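Side-chain contacts in D-glucosaminate-6-phosphate ammonia lyase (Salmonella typhimurium, PDB 7LCE), which is a pyridoxal-phosphate-dependent enzyme of the selenocysteine synthase-like family, built on the aminotransferase (fold type I) architecture: residues 112-117 and 157-162; 188-193 and 197-202; 75-80 and 118-123. One frame throughout, in Å; residues are numbered along the deposited sequence.

Contact 1: 112-117 and 157-162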
# COMPACT_ATOMS: atom_id res chain seq x y z
N HIS A 112 17.44 -27.88 -11.87
CA HIS A 112 16.51 -28.38 -12.87
C HIS A 112 15.86 -27.27 -13.70
O HIS A 112 15.13 -27.58 -14.64
CB HIS A 112 15.42 -29.21 -12.20
CG HIS A 112 15.89 -30.55 -11.73
ND1 HIS A 112 15.04 -31.50 -11.21
CD2 HIS A 112 17.13 -31.09 -11.69
CE1 HIS A 112 15.74 -32.57 -10.87
NE2 HIS A 112 17.01 -32.35 -11.16
N ASN A 113 16.12 -26.01 -13.37
CA ASN A 113 15.58 -24.91 -14.17
C ASN A 113 16.36 -24.83 -15.47
O ASN A 113 17.37 -24.13 -15.55
CB ASN A 113 15.65 -23.59 -13.40
CG ASN A 113 14.83 -22.50 -14.05
OD1 ASN A 113 14.60 -22.51 -15.26
ND2 ASN A 113 14.39 -21.54 -13.24
N VAL A 114 15.89 -25.53 -16.50
CA VAL A 114 16.66 -25.74 -17.71
C VAL A 114 15.97 -25.09 -18.90
O VAL A 114 14.76 -24.82 -18.90
CB VAL A 114 16.90 -27.24 -17.98
CG1 VAL A 114 17.77 -27.83 -16.89
CG2 VAL A 114 15.57 -27.97 -18.07
N ASP A 115 16.76 -24.84 -19.94
CA ASP A 115 16.31 -24.28 -21.21
C ASP A 115 16.44 -25.36 -22.27
O ASP A 115 17.55 -25.81 -22.57
CB ASP A 115 17.13 -23.04 -21.58
CG ASP A 115 16.50 -22.23 -22.71
OD1 ASP A 115 16.10 -22.83 -23.73
OD2 ASP A 115 16.42 -20.99 -22.58
N TYR A 116 15.31 -25.78 -22.84
CA TYR A 116 15.28 -26.79 -23.89
C TYR A 116 14.93 -26.19 -25.25
O TYR A 116 14.32 -26.85 -26.09
CB TYR A 116 14.28 -27.90 -23.53
CG TYR A 116 12.91 -27.38 -23.16
CD1 TYR A 116 11.98 -27.06 -24.14
CD2 TYR A 116 12.54 -27.23 -21.83
CE1 TYR A 116 10.72 -26.59 -23.82
CE2 TYR A 116 11.28 -26.76 -21.49
CZ TYR A 116 10.38 -26.44 -22.49
OH TYR A 116 9.12 -25.97 -22.17
N GLY A 117 15.34 -24.94 -25.48
CA GLY A 117 14.90 -24.19 -26.64
C GLY A 117 13.99 -23.07 -26.18
O GLY A 117 14.01 -21.96 -26.73
N LEU A 157 8.01 -30.05 -8.68
CA LEU A 157 8.37 -30.39 -10.06
C LEU A 157 9.75 -31.03 -10.09
O LEU A 157 10.72 -30.45 -9.61
CB LEU A 157 8.34 -29.15 -10.95
CG LEU A 157 8.62 -29.44 -12.43
CD1 LEU A 157 7.44 -30.13 -13.06
CD2 LEU A 157 8.95 -28.17 -13.19
N TYR A 158 9.82 -32.23 -10.66
CA TYR A 158 11.08 -32.92 -10.91
C TYR A 158 11.28 -33.03 -12.42
O TYR A 158 10.37 -33.48 -13.13
CB TYR A 158 11.08 -34.31 -10.27
CG TYR A 158 12.41 -35.01 -10.30
CD1 TYR A 158 12.82 -35.71 -11.43
CD2 TYR A 158 13.26 -34.98 -9.21
CE1 TYR A 158 14.04 -36.36 -11.47
CE2 TYR A 158 14.49 -35.63 -9.23
CZ TYR A 158 14.87 -36.32 -10.37
OH TYR A 158 16.09 -36.97 -10.41
N VAL A 159 12.45 -32.62 -12.90
CA VAL A 159 12.76 -32.62 -14.32
C VAL A 159 13.83 -33.67 -14.57
O VAL A 159 14.93 -33.59 -14.02
CB VAL A 159 13.22 -31.24 -14.80
CG1 VAL A 159 13.38 -31.23 -16.32
CG2 VAL A 159 12.24 -30.16 -14.36
N LYS A 160 13.51 -34.66 -15.41
CA LYS A 160 14.48 -35.67 -15.84
C LYS A 160 14.96 -35.30 -17.24
O LYS A 160 14.19 -35.36 -18.20
CB LYS A 160 13.86 -37.06 -15.83
CG LYS A 160 14.74 -38.13 -16.47
CD LYS A 160 16.02 -38.35 -15.69
CE LYS A 160 16.88 -39.41 -16.35
NZ LYS A 160 18.14 -39.65 -15.59
N SER A 161 16.24 -34.94 -17.34
CA SER A 161 16.81 -34.55 -18.62
C SER A 161 18.32 -34.46 -18.47
O SER A 161 18.84 -34.26 -17.37
CB SER A 161 16.24 -33.21 -19.11
OG SER A 161 16.59 -32.96 -20.46
N HIS A 162 19.01 -34.62 -19.60
CA HIS A 162 20.44 -34.32 -19.61
C HIS A 162 20.70 -32.83 -19.49
O HIS A 162 21.82 -32.43 -19.17
CB HIS A 162 21.08 -34.89 -20.88
CG HIS A 162 20.64 -34.20 -22.14
ND1 HIS A 162 19.42 -34.45 -22.73
CD2 HIS A 162 21.26 -33.29 -22.92
CE1 HIS A 162 19.31 -33.71 -23.82
NE2 HIS A 162 20.41 -33.00 -23.96

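Contact 2: 188-193 and 197-202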
# COMPACT_ATOMS: atom_id res chain seq x y z
N VAL A 188 6.34 -34.58 -12.78
CA VAL A 188 7.60 -35.03 -13.34
C VAL A 188 7.63 -34.69 -14.82
O VAL A 188 6.72 -35.06 -15.56
CB VAL A 188 7.82 -36.54 -13.12
CG1 VAL A 188 9.03 -37.01 -13.90
CG2 VAL A 188 7.99 -36.84 -11.64
N ASP A 189 8.68 -33.99 -15.23
CA ASP A 189 8.91 -33.70 -16.64
C ASP A 189 9.84 -34.78 -17.19
O ASP A 189 11.04 -34.78 -16.91
CB ASP A 189 9.50 -32.31 -16.81
CG ASP A 189 9.89 -32.00 -18.25
OD1 ASP A 189 9.48 -32.74 -19.17
OD2 ASP A 189 10.60 -31.00 -18.46
N ALA A 190 9.28 -35.70 -17.97
CA ALA A 190 10.06 -36.76 -18.60
C ALA A 190 9.84 -36.72 -20.10
O ALA A 190 9.45 -37.73 -20.71
CB ALA A 190 9.68 -38.13 -18.03
N ALA A 191 10.07 -35.56 -20.71
CA ALA A 191 9.68 -35.33 -22.09
C ALA A 191 10.42 -36.28 -23.04
O ALA A 191 9.80 -36.91 -23.91
CB ALA A 191 9.95 -33.88 -22.48
N ALA A 192 11.73 -36.39 -22.88
CA ALA A 192 12.54 -37.22 -23.77
C ALA A 192 12.68 -38.66 -23.29
O ALA A 192 13.30 -39.47 -23.98
CB ALA A 192 13.93 -36.60 -23.94
N GLU A 193 12.12 -38.98 -22.12
CA GLU A 193 12.27 -40.32 -21.57
C GLU A 193 11.46 -41.34 -22.35
O GLU A 193 10.31 -41.09 -22.74
CB GLU A 193 11.83 -40.33 -20.10
CG GLU A 193 12.80 -39.63 -19.17
CD GLU A 193 14.09 -40.40 -19.02
OE1 GLU A 193 14.02 -41.61 -18.68
OE2 GLU A 193 15.16 -39.81 -19.25
N ARG A 197 6.85 -46.59 -17.75
CA ARG A 197 6.31 -47.05 -16.48
C ARG A 197 7.13 -46.62 -15.27
O ARG A 197 6.58 -46.54 -14.17
CB ARG A 197 6.21 -48.58 -16.48
CG ARG A 197 5.43 -49.14 -17.66
CD ARG A 197 5.37 -50.66 -17.62
NE ARG A 197 4.52 -51.19 -18.68
CZ ARG A 197 3.21 -51.35 -18.59
NH1 ARG A 197 2.55 -51.02 -17.49
NH2 ARG A 197 2.54 -51.86 -19.62
N GLY A 198 8.42 -46.34 -15.45
CA GLY A 198 9.29 -46.11 -14.30
C GLY A 198 8.90 -44.89 -13.48
O GLY A 198 9.01 -44.90 -12.25
N TRP A 199 8.43 -43.84 -14.14
CA TRP A 199 8.14 -42.60 -13.43
C TRP A 199 6.79 -42.64 -12.73
O TRP A 199 6.63 -42.05 -11.66
CB TRP A 199 8.22 -41.42 -14.40
CG TRP A 199 9.61 -41.28 -14.92
CD1 TRP A 199 10.07 -41.63 -16.15
CD2 TRP A 199 10.75 -40.81 -14.19
NE1 TRP A 199 11.42 -41.38 -16.24
CE2 TRP A 199 11.86 -40.88 -15.05
CE3 TRP A 199 10.93 -40.32 -12.89
CZ2 TRP A 199 13.14 -40.48 -14.66
CZ3 TRP A 199 12.20 -39.92 -12.50
CH2 TRP A 199 13.29 -40.00 -13.38
N VAL A 200 5.80 -43.33 -13.31
CA VAL A 200 4.53 -43.51 -12.62
C VAL A 200 4.69 -44.42 -11.41
O VAL A 200 4.10 -44.17 -10.35
CB VAL A 200 3.47 -44.06 -13.60
CG1 VAL A 200 2.19 -44.37 -12.86
CG2 VAL A 200 3.22 -43.05 -14.72
N ALA A 201 5.51 -45.46 -11.54
CA ALA A 201 5.66 -46.43 -10.46
C ALA A 201 6.36 -45.85 -9.24
O ALA A 201 6.16 -46.36 -8.13
CB ALA A 201 6.43 -47.66 -10.96
N SER A 202 7.17 -44.81 -9.41
CA SER A 202 7.88 -44.21 -8.29
C SER A 202 6.97 -43.42 -7.35
O SER A 202 7.44 -42.99 -6.29
CB SER A 202 9.00 -43.30 -8.80
OG SER A 202 8.46 -42.15 -9.44

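Contact 3: 75-80 and 118-123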
# COMPACT_ATOMS: atom_id res chain seq x y z
N ALA A 75 3.10 -28.22 -23.33
CA ALA A 75 1.70 -28.06 -22.96
C ALA A 75 1.33 -28.94 -21.78
O ALA A 75 0.51 -28.54 -20.94
CB ALA A 75 0.80 -28.37 -24.16
N GLY A 76 1.91 -30.14 -21.69
CA GLY A 76 1.65 -31.00 -20.55
C GLY A 76 2.13 -30.38 -19.25
O GLY A 76 1.48 -30.53 -18.21
N ILE A 77 3.26 -29.68 -19.29
CA ILE A 77 3.75 -29.00 -18.09
C ILE A 77 2.80 -27.87 -17.69
O ILE A 77 2.44 -27.73 -16.52
CB ILE A 77 5.18 -28.48 -18.32
CG1 ILE A 77 6.14 -29.66 -18.54
CG2 ILE A 77 5.63 -27.62 -17.14
CD1 ILE A 77 7.56 -29.24 -18.82
N ALA A 78 2.38 -27.06 -18.67
CA ALA A 78 1.47 -25.96 -18.37
C ALA A 78 0.14 -26.47 -17.83
O ALA A 78 -0.38 -25.92 -16.85
CB ALA A 78 1.25 -25.11 -19.62
N ILE A 79 -0.41 -27.52 -18.44
CA ILE A 79 -1.70 -28.03 -18.00
C ILE A 79 -1.58 -28.68 -16.63
O ILE A 79 -2.44 -28.49 -15.76
CB ILE A 79 -2.27 -29.00 -19.04
CG1 ILE A 79 -2.61 -28.27 -20.34
CG2 ILE A 79 -3.51 -29.70 -18.51
CD1 ILE A 79 -3.04 -29.19 -21.45
N ALA A 80 -0.51 -29.45 -16.40
CA ALA A 80 -0.35 -30.13 -15.12
C ALA A 80 -0.24 -29.12 -13.98
O ALA A 80 -0.81 -29.33 -12.90
CB ALA A 80 0.87 -31.04 -15.15
N ALA A 118 13.17 -23.37 -25.18
CA ALA A 118 12.39 -22.41 -24.42
C ALA A 118 12.51 -22.78 -22.95
O ALA A 118 12.61 -23.97 -22.62
CB ALA A 118 10.91 -22.40 -24.84
N PRO A 119 12.52 -21.79 -22.05
CA PRO A 119 12.67 -22.11 -20.63
C PRO A 119 11.46 -22.87 -20.10
O PRO A 119 10.31 -22.56 -20.43
CB PRO A 119 12.79 -20.73 -19.97
CG PRO A 119 13.21 -19.81 -21.08
CD PRO A 119 12.52 -20.34 -22.30
N VAL A 120 11.74 -23.87 -19.26
CA VAL A 120 10.67 -24.61 -18.60
C VAL A 120 9.84 -23.69 -17.72
O VAL A 120 8.69 -24.01 -17.39
CB VAL A 120 11.26 -25.78 -17.78
CG1 VAL A 120 12.16 -25.26 -16.67
CG2 VAL A 120 10.17 -26.69 -17.24
N THR A 121 10.39 -22.54 -17.33
CA THR A 121 9.63 -21.56 -16.56
C THR A 121 8.45 -21.02 -17.35
O THR A 121 7.40 -20.72 -16.77
CB THR A 121 10.53 -20.41 -16.13
OG1 THR A 121 10.75 -19.53 -17.24
CG2 THR A 121 11.87 -20.93 -15.65
N SER A 122 8.60 -20.87 -18.67
CA SER A 122 7.51 -20.34 -19.49
C SER A 122 6.29 -21.25 -19.45
O SER A 122 5.16 -20.78 -19.30
CB SER A 122 7.98 -20.13 -20.92
OG SER A 122 8.87 -19.02 -21.01
N ALA A 123 6.51 -22.56 -19.57
CA ALA A 123 5.38 -23.49 -19.48
C ALA A 123 4.75 -23.43 -18.10
O ALA A 123 3.52 -23.44 -17.97
CB ALA A 123 5.84 -24.90 -19.82

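Contact 1: 112-117 and 157-162
His112 and Val159 bring the backbones closest, their CA atoms 5.8 Å apart; farther on the chains separate. Residues 157-159 end strand 153-159, whereas the loop 112-117 follows the neighbouring strand 105-109.

The imidazole of His112 carries most of the contact. With CG beside the backbone N and anti to the carbonyl carbon (chi1 -73°), the ring spreads across the backbone of Val159, whose carbonyl O lies over one ring face, offset toward the rim, 3.4 Å from His112 CE1. The same CE1 points at the face of the Tyr158 ring, reaching Tyr158 CE2 at 3.7 Å. This is a T-shaped pair, with His112 supplying the edge, centroids 4.9 Å apart and planes at 88°. CB of Tyr158 points away from the loop, yet its ring returns to meet the imidazole, and Phe175 makes a further edge-to-face pair with Tyr158.

Val159 and His112 lie side by side and run in opposite directions: Val159 CG2 rests 4.0 Å from His112 CB, while Val159 CG1 faces Val114 CG2 at 4.3 Å. Cys164 touches both His112 and Val159. Beyond Val114, Asp115 OD1 accepts a bond from Gly117 N at 2.8 Å, an Asx turn. Asn113 O and Asp115 N bond to Ser137 OG and Asn138 OD1 of a second subunit, tying this loop to the assembly.

The contact thus gathers at the C-terminal ends of two adjacent parallel strands of the central sheet, the edge on which pyridoxal-phosphate enzymes of fold type I carry their cofactor.

Contact 2: 188-193 and 197-202
Trp199 turns one face of its five-membered ring to the methyl of Ala190. This CH-pi contact places Ala190 CB 4.2 Å from the centroid of that ring and 22° off its normal. The pair belongs to a beta-alpha-beta unit in which strand 186-189 leads through the short, weakly bonded helix 198-201 to strand 206-210.

Val188 meets the benzene half of the indole, its CG1 3.9 Å from Trp199 CE3, with the two side chains crossing at about a right angle. CG1 takes this position because it stands anti to the backbone N. Glu193 comes to the pyrrole edge instead: its chain bends at chi2, setting OE1 near the indole plane and 3.6 Å from Trp199 NE1, with the carboxylate turned 86° from the ring. Lys160, Tyr158, Ile172, Val207 and Tyr209 also touch the indole, and a calcium ion lies about 4 Å from the Trp199 side chain.

Asp189, between Val188 and Ala190 in sequence, has its OD2 close to N1 of the pyridoxal-phosphate-modified Lys213. At the far end of the helix, Ser202 OG donates to Trp199 O at 2.9 Å, approaching from 36° above the carbonyl plane.

Contact 3: 75-80 and 118-123
Apolar contacts centre on Ile77, which uses two branches against helix 120-126. Its CG2, anti to the backbone N, packs 3.8 Å from the methyl of Ala123. Its other branch extends (chi2 178°) so that CD1 reaches Val120 CG2 at 4.0 Å, the two side chains crossing at about a right angle. Ile77 thereby spans one turn of the opposing helix, from Val120 to Ala123, and it also touches Ile124 just beyond.

Contacts to the backbone come from Ala78. Its CA approaches Ala123 O at 3.3 Å in a CA-H...O contact with an angle of 126° at the hydrogen, and the CB methyl lies beside the same oxygen. The CA atoms of Ala78 and Ala123 are 4.8 Å apart, a close approach that two alanines allow.

Contacts between subunits flank the pair: Ala75 packs on Ala243, and Ser122 on Ala94, of a neighbouring subunit.

All four touching residues are buried where the first turn of helix 120-126 meets helix 73-86. The latter follows strand 66-70 of the central sheet, the position of the helix whose start commonly faces the cofactor phosphate in fold type I enzymes.

In the fold
The three contacts cluster in the domain built round the seven-stranded mixed sheet. Contact 1 lies about 13 Å from contact 2 and 11 Å from contact 3, centre to centre; contacts 2 and 3 are about 16 Å apart. Contacts 1 and 2 share that sheet, strands 153-159 and 186-189 being neighbours in it, with Tyr158 O and Asp189 N 2.7 Å apart in a probable hydrogen bond. Along the chain the segments of contacts 1 and 3 alternate, and 112-117 runs directly into 118-123; contact 2 follows both. Ile77 CD1 packs 3.5 Å from Asp189 OD2, so contact 3 touches contact 2 at the residue lying close to the modified Lys213. Contacts 1 and 3 also reach other subunits.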